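PDB 2P3N: fructose-1,6-bisphosphatase/inositol-1-monophosphatase from Thermotoga maritima, which hydrolyses fructose 1,6-bisphosphate, both isomers of inositol 1-phosphate and several other phosphate esters, requiring magnesium and working as a homotetramer. Local coordinates for residues R3-S7 against D73-I77; I37-D42 against T84-V88; L143-S149 against R167-I173. Residues are numbered along the deposited sequence.

Contact 1: R3-S7 against D73-I77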
loop_
_atom_site.group_PDB
_atom_site.type_symbol
_atom_site.label_atom_id
_atom_site.label_comp_id
_atom_site.label_asym_id
_atom_site.label_seq_id
_atom_site.Cartn_x
_atom_site.Cartn_y
_atom_site.Cartn_z
ATOM N N ARG A 3 -23.210 4.811 11.630
ATOM C CA ARG A 3 -22.176 4.703 12.644
ATOM C C ARG A 3 -20.952 3.926 12.181
ATOM O O ARG A 3 -19.825 4.380 12.354
ATOM C CB ARG A 3 -22.757 4.068 13.908
ATOM C CG ARG A 3 -23.735 4.980 14.651
ATOM C CD ARG A 3 -24.437 4.285 15.829
ATOM N NE ARG A 3 -25.346 5.210 16.512
ATOM C CZ ARG A 3 -25.025 5.934 17.580
ATOM N NH1 ARG A 3 -23.816 5.841 18.117
ATOM N NH2 ARG A 3 -25.907 6.780 18.089
ATOM N N LEU A 4 -21.164 2.753 11.595
ATOM C CA LEU A 4 -20.044 1.939 11.127
ATOM C C LEU A 4 -19.207 2.675 10.082
ATOM O O LEU A 4 -17.993 2.765 10.211
ATOM C CB LEU A 4 -20.548 0.624 10.531
ATOM C CG LEU A 4 -19.480 -0.286 9.925
ATOM C CD1 LEU A 4 -18.623 -0.910 11.030
ATOM C CD2 LEU A 4 -20.161 -1.369 9.111
ATOM N N ASP A 5 -19.872 3.205 9.060
ATOM C CA ASP A 5 -19.213 3.920 7.971
ATOM C C ASP A 5 -18.440 5.142 8.476
ATOM O O ASP A 5 -17.329 5.443 8.011
ATOM C CB ASP A 5 -20.265 4.356 6.946
ATOM C CG ASP A 5 -19.653 4.806 5.633
ATOM O OD1 ASP A 5 -19.997 5.910 5.142
ATOM O OD2 ASP A 5 -18.833 4.043 5.090
ATOM N N PHE A 6 -19.060 5.847 9.418
ATOM C CA PHE A 6 -18.503 7.040 10.049
ATOM C C PHE A 6 -17.211 6.670 10.761
ATOM O O PHE A 6 -16.212 7.373 10.677
ATOM C CB PHE A 6 -19.521 7.573 11.067
ATOM C CG PHE A 6 -18.956 8.551 12.058
ATOM C CD1 PHE A 6 -18.907 9.909 11.771
ATOM C CD2 PHE A 6 -18.483 8.111 13.293
ATOM C CE1 PHE A 6 -18.392 10.823 12.708
ATOM C CE2 PHE A 6 -17.964 9.010 14.238
ATOM C CZ PHE A 6 -17.918 10.367 13.946
ATOM N N SER A 7 -17.260 5.552 11.470
ATOM C CA SER A 7 -16.133 5.047 12.229
ATOM C C SER A 7 -14.979 4.636 11.330
ATOM O O SER A 7 -13.820 4.939 11.603
ATOM C CB SER A 7 -16.589 3.852 13.067
ATOM O OG SER A 7 -17.639 4.232 13.946
ATOM N N ASP A 73 -25.533 4.879 28.341
ATOM C CA ASP A 73 -26.170 3.736 27.701
ATOM C C ASP A 73 -25.850 3.801 26.222
ATOM O O ASP A 73 -26.229 2.934 25.447
ATOM C CB ASP A 73 -27.690 3.748 27.950
ATOM C CG ASP A 73 -28.307 5.135 27.814
ATOM O OD1 ASP A 73 -29.498 5.287 28.182
ATOM O OD2 ASP A 73 -27.612 6.066 27.342
ATOM N N ARG A 74 -25.132 4.858 25.863
ATOM C CA ARG A 74 -24.684 5.114 24.503
ATOM C C ARG A 74 -23.271 5.642 24.679
ATOM O O ARG A 74 -23.047 6.850 24.780
ATOM C CB ARG A 74 -25.603 6.143 23.833
ATOM C CG ARG A 74 -26.977 5.558 23.576
ATOM C CD ARG A 74 -28.039 6.574 23.180
ATOM N NE ARG A 74 -27.879 7.086 21.826
ATOM C CZ ARG A 74 -28.884 7.293 20.979
ATOM N NH1 ARG A 74 -30.136 7.019 21.333
ATOM N NH2 ARG A 74 -28.642 7.800 19.776
ATOM N N LEU A 75 -22.324 4.710 24.737
ATOM C CA LEU A 75 -20.924 5.043 24.960
ATOM C C LEU A 75 -19.943 4.575 23.879
ATOM O O LEU A 75 -19.914 3.397 23.516
ATOM C CB LEU A 75 -20.483 4.461 26.308
ATOM C CG LEU A 75 -19.042 4.723 26.755
ATOM C CD1 LEU A 75 -18.965 6.056 27.490
ATOM C CD2 LEU A 75 -18.568 3.587 27.653
ATOM N N TRP A 76 -19.127 5.503 23.382
ATOM C CA TRP A 76 -18.114 5.188 22.376
ATOM C C TRP A 76 -16.778 4.974 23.095
ATOM O O TRP A 76 -16.292 5.862 23.800
ATOM C CB TRP A 76 -17.950 6.341 21.382
ATOM C CG TRP A 76 -19.168 6.692 20.572
ATOM C CD1 TRP A 76 -20.269 7.389 20.992
ATOM C CD2 TRP A 76 -19.370 6.435 19.172
ATOM N NE1 TRP A 76 -21.137 7.591 19.942
ATOM C CE2 TRP A 76 -20.610 7.015 18.815
ATOM C CE3 TRP A 76 -18.622 5.771 18.185
ATOM C CZ2 TRP A 76 -21.119 6.953 17.507
ATOM C CZ3 TRP A 76 -19.134 5.711 16.882
ATOM C CH2 TRP A 76 -20.369 6.301 16.560
ATOM N N ILE A 77 -16.176 3.804 22.930
ATOM C CA ILE A 77 -14.896 3.555 23.581
ATOM C C ILE A 77 -13.764 3.722 22.573
ATOM O O ILE A 77 -13.716 3.062 21.530
ATOM C CB ILE A 77 -14.858 2.169 24.226
ATOM C CG1 ILE A 77 -16.087 2.001 25.132
ATOM C CG2 ILE A 77 -13.589 2.029 25.037
ATOM C CD1 ILE A 77 -16.103 0.721 25.928
#
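The indole of Trp-76 reaches from strand 74-79 across to the start of helix 2-21 and lies against Arg-3, Phe-6 and Ser-7. Here helix 2-21 packs on the larger sheet of the layered alpha-beta-alpha-beta-alpha sandwich of the inositol monophosphatase family. The axes of 3-7 and 74-77 run at 25° but stay 13.0 Å apart, a gap that the long side chains span. Phe-6 turns its ring edge toward the face of the indole in an offset edge-to-face pair, with centroids 5.9 Å apart and planes at 66°. Arg-3 extends alongside, its NH1 3.0 Å from Trp-76 CZ2. Arg-3 NH2 lies 3.4 Å from Arg-74 NH2, two like charges; Glu-60 forms a salt bridge with Arg-3, a long, weak ion pair with Arg-74, and accepts from the indole NE1. Tyr-100 adds a cation-pi contact to Arg-3. At the indole edge, Ser-7 OG sits 3.6 Å from Trp-76 CZ3 while donating a 2.7 Å hydrogen bond to Arg-3 O, one turn back along the helix.

Contact 2: I37-D42 against T84-V88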
loop_
_atom_site.group_PDB
_atom_site.type_symbol
_atom_site.label_atom_id
_atom_site.label_comp_id
_atom_site.label_asym_id
_atom_site.label_seq_id
_atom_site.Cartn_x
_atom_site.Cartn_y
_atom_site.Cartn_z
ATOM N N ILE A 37 3.560 3.858 28.415
ATOM C CA ILE A 37 3.773 5.233 27.980
ATOM C C ILE A 37 2.651 5.834 27.132
ATOM O O ILE A 37 1.742 5.146 26.663
ATOM C CB ILE A 37 5.069 5.343 27.158
ATOM C CG1 ILE A 37 4.971 4.415 25.941
ATOM C CG2 ILE A 37 6.270 4.993 28.020
ATOM C CD1 ILE A 37 6.020 4.660 24.877
ATOM N N VAL A 38 2.741 7.141 26.941
ATOM C CA VAL A 38 1.781 7.869 26.141
ATOM C C VAL A 38 2.572 9.007 25.505
ATOM O O VAL A 38 3.629 9.409 26.026
ATOM C CB VAL A 38 0.617 8.441 27.012
ATOM C CG1 VAL A 38 1.162 9.424 28.052
ATOM C CG2 VAL A 38 -0.423 9.123 26.122
ATOM N N THR A 39 2.081 9.508 24.372
ATOM C CA THR A 39 2.739 10.606 23.682
ATOM C C THR A 39 1.729 11.704 23.401
ATOM O O THR A 39 0.542 11.559 23.694
ATOM C CB THR A 39 3.378 10.136 22.345
ATOM O OG1 THR A 39 2.355 9.890 21.366
ATOM C CG2 THR A 39 4.166 8.864 22.565
ATOM N N GLU A 40 2.214 12.804 22.838
ATOM C CA GLU A 40 1.358 13.925 22.499
ATOM C C GLU A 40 0.506 13.578 21.275
ATOM O O GLU A 40 -0.531 14.209 21.031
ATOM C CB GLU A 40 2.205 15.169 22.207
ATOM C CG GLU A 40 1.393 16.449 22.001
ATOM C CD GLU A 40 0.625 16.875 23.253
ATOM O OE1 GLU A 40 -0.321 17.694 23.136
ATOM O OE2 GLU A 40 0.972 16.391 24.356
ATOM N N ILE A 41 0.933 12.575 20.507
ATOM C CA ILE A 41 0.171 12.178 19.325
ATOM C C ILE A 41 -1.002 11.281 19.728
ATOM O O ILE A 41 -2.013 11.230 19.026
ATOM C CB ILE A 41 1.059 11.467 18.285
ATOM C CG1 ILE A 41 2.185 12.398 17.842
ATOM C CG2 ILE A 41 0.251 11.154 17.042
ATOM C CD1 ILE A 41 3.127 12.794 18.937
ATOM N N ASP A 42 -0.868 10.581 20.856
ATOM C CA ASP A 42 -1.957 9.741 21.358
ATOM C C ASP A 42 -3.126 10.704 21.612
ATOM O O ASP A 42 -4.267 10.444 21.223
ATOM C CB ASP A 42 -1.573 9.068 22.689
ATOM C CG ASP A 42 -0.528 7.954 22.529
ATOM O OD1 ASP A 42 -0.883 6.762 22.681
ATOM O OD2 ASP A 42 0.649 8.265 22.258
ATOM N N THR A 84 1.207 1.929 21.548
ATOM C CA THR A 84 2.008 3.146 21.582
ATOM C C THR A 84 3.517 2.886 21.577
ATOM O O THR A 84 4.294 3.689 21.036
ATOM C CB THR A 84 1.635 4.004 22.812
ATOM O OG1 THR A 84 0.220 4.252 22.809
ATOM C CG2 THR A 84 2.375 5.332 22.777
ATOM N N ILE A 85 3.936 1.766 22.165
ATOM C CA ILE A 85 5.357 1.425 22.203
ATOM C C ILE A 85 5.829 1.144 20.786
ATOM O O ILE A 85 6.833 1.688 20.337
ATOM C CB ILE A 85 5.606 0.184 23.092
ATOM C CG1 ILE A 85 5.353 0.550 24.557
ATOM C CG2 ILE A 85 7.019 -0.343 22.881
ATOM C CD1 ILE A 85 5.412 -0.617 25.514
ATOM N N ASN A 86 5.093 0.286 20.089
ATOM C CA ASN A 86 5.415 -0.050 18.711
ATOM C C ASN A 86 5.456 1.238 17.908
ATOM O O ASN A 86 6.429 1.524 17.204
ATOM C CB ASN A 86 4.334 -0.957 18.133
ATOM C CG ASN A 86 4.564 -2.407 18.445
ATOM O OD1 ASN A 86 3.730 -3.254 18.135
ATOM N ND2 ASN A 86 5.705 -2.713 19.052
ATOM N N PHE A 87 4.373 2.004 18.029
ATOM C CA PHE A 87 4.214 3.280 17.344
ATOM C C PHE A 87 5.460 4.160 17.490
ATOM O O PHE A 87 5.921 4.778 16.530
ATOM C CB PHE A 87 2.992 4.019 17.910
ATOM C CG PHE A 87 2.782 5.370 17.302
ATOM C CD1 PHE A 87 2.286 5.494 16.006
ATOM C CD2 PHE A 87 3.172 6.518 17.986
ATOM C CE1 PHE A 87 2.188 6.737 15.397
ATOM C CE2 PHE A 87 3.080 7.766 17.390
ATOM C CZ PHE A 87 2.588 7.877 16.089
ATOM N N VAL A 88 5.993 4.209 18.706
ATOM C CA VAL A 88 7.178 5.003 19.014
ATOM C C VAL A 88 8.456 4.444 18.399
ATOM O O VAL A 88 9.283 5.197 17.900
ATOM C CB VAL A 88 7.367 5.129 20.556
ATOM C CG1 VAL A 88 8.774 5.604 20.890
ATOM C CG2 VAL A 88 6.349 6.111 21.115
#
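One carboxylate does double duty here: Asp-42 closes the capping box of its own helix with OD2 and reaches 84-88 with OD1. Within the box, Thr-39 N and Thr-39 OG1 both donate to Asp-42 OD2, at 2.8 Å and 2.5 Å, while Thr-39 OG1, at the N-cap, accepts from Ile-41 N at 3.2 Å. Across the gap, Thr-84 OG1 donates to Asp-42 OD1 at 2.7 Å, so the start of helix 40-56 and the start of helix 84-89 are bonded through a single acid. Thr-84 belongs, by similarity, to the substrate-binding site, and its side chain comes to about 4 Å from the bound magnesium at the nearest atoms, consistent with a place in the active-site wall. Around this polar link the packing is apolar. Ile-37 CD1 meets Val-88 CG2 at 4.0 Å, Thr-39 CG2 touches the same Val-88 CG2 at 3.8 Å, and Ile-41 CG2 rests 4.1 Å from Phe-87 CZ. Ile-85 packs on Arg-170 of the third subunit. Beyond the two segments, Ile-41 and Phe-87 both lean on Leu-18 and His-21 near the end of helix 2-21, and Asp-42 touches Ile-81 of strand 81-82.

Contact 3: L143-S149 against R167-I173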
loop_
_atom_site.group_PDB
_atom_site.type_symbol
_atom_site.label_atom_id
_atom_site.label_comp_id
_atom_site.label_asym_id
_atom_site.label_seq_id
_atom_site.Cartn_x
_atom_site.Cartn_y
_atom_site.Cartn_z
ATOM N N LEU A 143 -4.469 -27.932 18.589
ATOM C CA LEU A 143 -3.538 -26.953 19.095
ATOM C C LEU A 143 -2.195 -27.076 18.389
ATOM O O LEU A 143 -1.445 -26.111 18.316
ATOM C CB LEU A 143 -3.348 -27.146 20.596
ATOM C CG LEU A 143 -3.175 -25.865 21.403
ATOM C CD1 LEU A 143 -4.505 -25.124 21.458
ATOM C CD2 LEU A 143 -2.702 -26.203 22.799
ATOM N N GLU A 144 -1.892 -28.258 17.862
ATOM C CA GLU A 144 -0.615 -28.469 17.184
ATOM C C GLU A 144 -0.541 -27.741 15.851
ATOM O O GLU A 144 0.543 -27.384 15.388
ATOM C CB GLU A 144 -0.352 -29.968 16.977
ATOM C CG GLU A 144 -1.275 -30.687 15.979
ATOM C CD GLU A 144 -0.800 -30.603 14.525
ATOM O OE1 GLU A 144 -1.327 -31.373 13.686
ATOM O OE2 GLU A 144 0.088 -29.774 14.217
ATOM N N GLU A 145 -1.694 -27.532 15.229
ATOM C CA GLU A 145 -1.748 -26.828 13.955
ATOM C C GLU A 145 -2.267 -25.413 14.212
ATOM O O GLU A 145 -2.908 -24.808 13.346
ATOM C CB GLU A 145 -2.683 -27.556 12.975
ATOM C CG GLU A 145 -4.147 -27.613 13.414
ATOM C CD GLU A 145 -5.096 -28.029 12.291
ATOM O OE1 GLU A 145 -5.159 -27.320 11.259
ATOM O OE2 GLU A 145 -5.784 -29.061 12.439
ATOM N N CYS A 146 -1.979 -24.895 15.406
ATOM C CA CYS A 146 -2.436 -23.565 15.810
ATOM C C CYS A 146 -1.353 -22.538 16.094
ATOM O O CYS A 146 -0.232 -22.875 16.459
ATOM C CB CYS A 146 -3.317 -23.663 17.058
ATOM S SG CYS A 146 -5.043 -24.036 16.756
ATOM N N VAL A 147 -1.717 -21.271 15.925
ATOM C CA VAL A 147 -0.824 -20.160 16.196
ATOM C C VAL A 147 -1.606 -19.238 17.116
ATOM O O VAL A 147 -2.614 -18.645 16.716
ATOM C CB VAL A 147 -0.424 -19.413 14.915
ATOM C CG1 VAL A 147 0.454 -18.228 15.261
ATOM C CG2 VAL A 147 0.331 -20.350 13.999
ATOM N N GLY A 148 -1.149 -19.155 18.364
ATOM C CA GLY A 148 -1.810 -18.322 19.351
ATOM C C GLY A 148 -1.049 -17.046 19.619
ATOM O O GLY A 148 0.102 -16.900 19.189
ATOM N N SER A 149 -1.681 -16.129 20.347
ATOM C CA SER A 149 -1.062 -14.845 20.650
ATOM C C SER A 149 -1.263 -14.389 22.103
ATOM O O SER A 149 -2.206 -14.814 22.769
ATOM C CB SER A 149 -1.627 -13.791 19.687
ATOM O OG SER A 149 -0.896 -12.580 19.761
ATOM N N ARG A 167 2.384 -27.718 23.047
ATOM C CA ARG A 167 1.221 -28.157 22.276
ATOM C C ARG A 167 0.795 -27.200 21.161
ATOM O O ARG A 167 -0.302 -27.334 20.613
ATOM C CB ARG A 167 0.019 -28.359 23.203
ATOM C CG ARG A 167 0.083 -29.567 24.116
ATOM C CD ARG A 167 -1.287 -29.806 24.737
ATOM N NE ARG A 167 -1.412 -29.292 26.099
ATOM C CZ ARG A 167 -1.022 -28.086 26.507
ATOM N NH1 ARG A 167 -0.462 -27.229 25.661
ATOM N NH2 ARG A 167 -1.203 -27.731 27.776
ATOM N N THR A 168 1.654 -26.252 20.803
ATOM C CA THR A 168 1.277 -25.273 19.790
ATOM C C THR A 168 2.293 -25.041 18.659
ATOM O O THR A 168 3.511 -25.070 18.871
ATOM C CB THR A 168 0.931 -23.923 20.486
ATOM O OG1 THR A 168 -0.172 -23.305 19.816
ATOM C CG2 THR A 168 2.135 -22.980 20.489
ATOM N N ARG A 169 1.766 -24.812 17.457
ATOM C CA ARG A 169 2.574 -24.568 16.269
ATOM C C ARG A 169 3.534 -23.407 16.513
ATOM O O ARG A 169 4.730 -23.505 16.211
ATOM C CB ARG A 169 1.657 -24.253 15.081
ATOM C CG ARG A 169 2.362 -23.874 13.791
ATOM C CD ARG A 169 2.720 -25.090 12.960
ATOM N NE ARG A 169 1.556 -25.739 12.348
ATOM C CZ ARG A 169 0.744 -25.164 11.462
ATOM N NH1 ARG A 169 0.956 -23.914 11.073
ATOM N NH2 ARG A 169 -0.271 -25.848 10.945
ATOM N N ARG A 170 3.006 -22.313 17.067
ATOM C CA ARG A 170 3.812 -21.123 17.353
ATOM C C ARG A 170 3.031 -20.050 18.113
ATOM O O ARG A 170 1.814 -19.936 17.964
ATOM C CB ARG A 170 4.344 -20.531 16.045
ATOM C CG ARG A 170 5.450 -19.513 16.236
ATOM C CD ARG A 170 6.574 -19.766 15.243
ATOM N NE ARG A 170 6.855 -21.191 15.130
ATOM C CZ ARG A 170 7.907 -21.690 14.500
ATOM N NH1 ARG A 170 8.784 -20.874 13.925
ATOM N NH2 ARG A 170 8.078 -23.001 14.445
ATOM N N ILE A 171 3.730 -19.262 18.927
ATOM C CA ILE A 171 3.075 -18.203 19.695
ATOM C C ILE A 171 3.544 -16.832 19.224
ATOM O O ILE A 171 4.734 -16.626 18.967
ATOM C CB ILE A 171 3.367 -18.326 21.210
ATOM C CG1 ILE A 171 2.797 -19.639 21.763
ATOM C CG2 ILE A 171 2.755 -17.136 21.945
ATOM C CD1 ILE A 171 1.273 -19.684 21.837
ATOM N N ARG A 172 2.607 -15.890 19.121
ATOM C CA ARG A 172 2.934 -14.542 18.665
ATOM C C ARG A 172 2.693 -13.432 19.683
ATOM O O ARG A 172 1.744 -13.468 20.470
ATOM C CB ARG A 172 2.156 -14.213 17.384
ATOM C CG ARG A 172 2.584 -15.014 16.156
ATOM C CD ARG A 172 4.094 -14.888 15.910
ATOM N NE ARG A 172 4.569 -15.754 14.830
ATOM C CZ ARG A 172 5.690 -16.471 14.884
ATOM N NH1 ARG A 172 6.043 -17.226 13.852
ATOM N NH2 ARG A 172 6.454 -16.442 15.972
ATOM N N ILE A 173 3.585 -12.447 19.644
ATOM C CA ILE A 173 3.529 -11.265 20.501
ATOM C C ILE A 173 3.846 -10.111 19.548
ATOM O O ILE A 173 5.012 -9.738 19.377
ATOM C CB ILE A 173 4.601 -11.320 21.591
ATOM C CG1 ILE A 173 4.331 -12.503 22.516
ATOM C CG2 ILE A 173 4.615 -10.016 22.363
ATOM C CD1 ILE A 173 5.347 -12.654 23.616
#
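Leu-143 opens the contact from a short 3-10 segment, its CD2 packed 3.5 Å from Arg-167 CB while its carbonyl O receives a CA-H...O contact from Thr-168 CA at 3.2 Å. At Glu-144 the backbone O lies 3.3 Å from Arg-169 CB, and the Arg-169 guanidinium carries Glu-145 O over one face, with its NH2 3.6 Å from Glu-145 CB. From Val-147 on, the chain pairs in parallel with strand 170-172, the edge strand of a five-stranded sheet within this chain; helix 156-167 makes the connection, completing a beta-alpha-beta unit. Val-147 bridges to Arg-170 and sets its CG1 4.0 Å from Arg-172 CG. Gly-148 N then donates to Arg-170 O at 3.1 Å, and Gly-148 O accepts from Arg-172 N at 2.7 Å; a CB on Gly-148 would lie only 3.5 Å from Ile-171 CD1, so the glycine eases the packing there. Ser-149 OG adds a side-chain bond to Arg-172 O at 2.9 Å. Arg-170 and Arg-172 share the sheet face of Val-147 and Ser-149, but their long ends lead off toward the third subunit, where they make weak hydrogen bonds, Arg-170 to Lys-35 O and Arg-172 NE to Asn-86 of that subunit. Backbone hydrogen bonds, with one from the Ser-149 hydroxyl, thus join the strands, leaving the guanidinium groups of Arg-170 and Arg-172 to work at the subunit interface and, for Arg-172, by similarity in substrate binding.

Overall arrangement
From the N terminus, helix 2-21 supplies the first half of contact 1, and the chain must run on to strand 74-79 before that loop closes. Contact 2 opens inside it, at 37-42, but closes beyond it at 84-88, so the two loops cross. Contact 1 ties helix 2-21 to the seven-stranded sheet, and contact 2 ties the start of helix 40-56 to helix 84-89 beside the metal site; their nearest atoms remain about 12 Å apart. Contact 3 follows in series, a shorter loop within the five-stranded sheet, on the opposite side of the chain's centre from contact 1. Contacts 2 and 3 approach to about 7 Å at their nearest atoms, and both touch the third subunit.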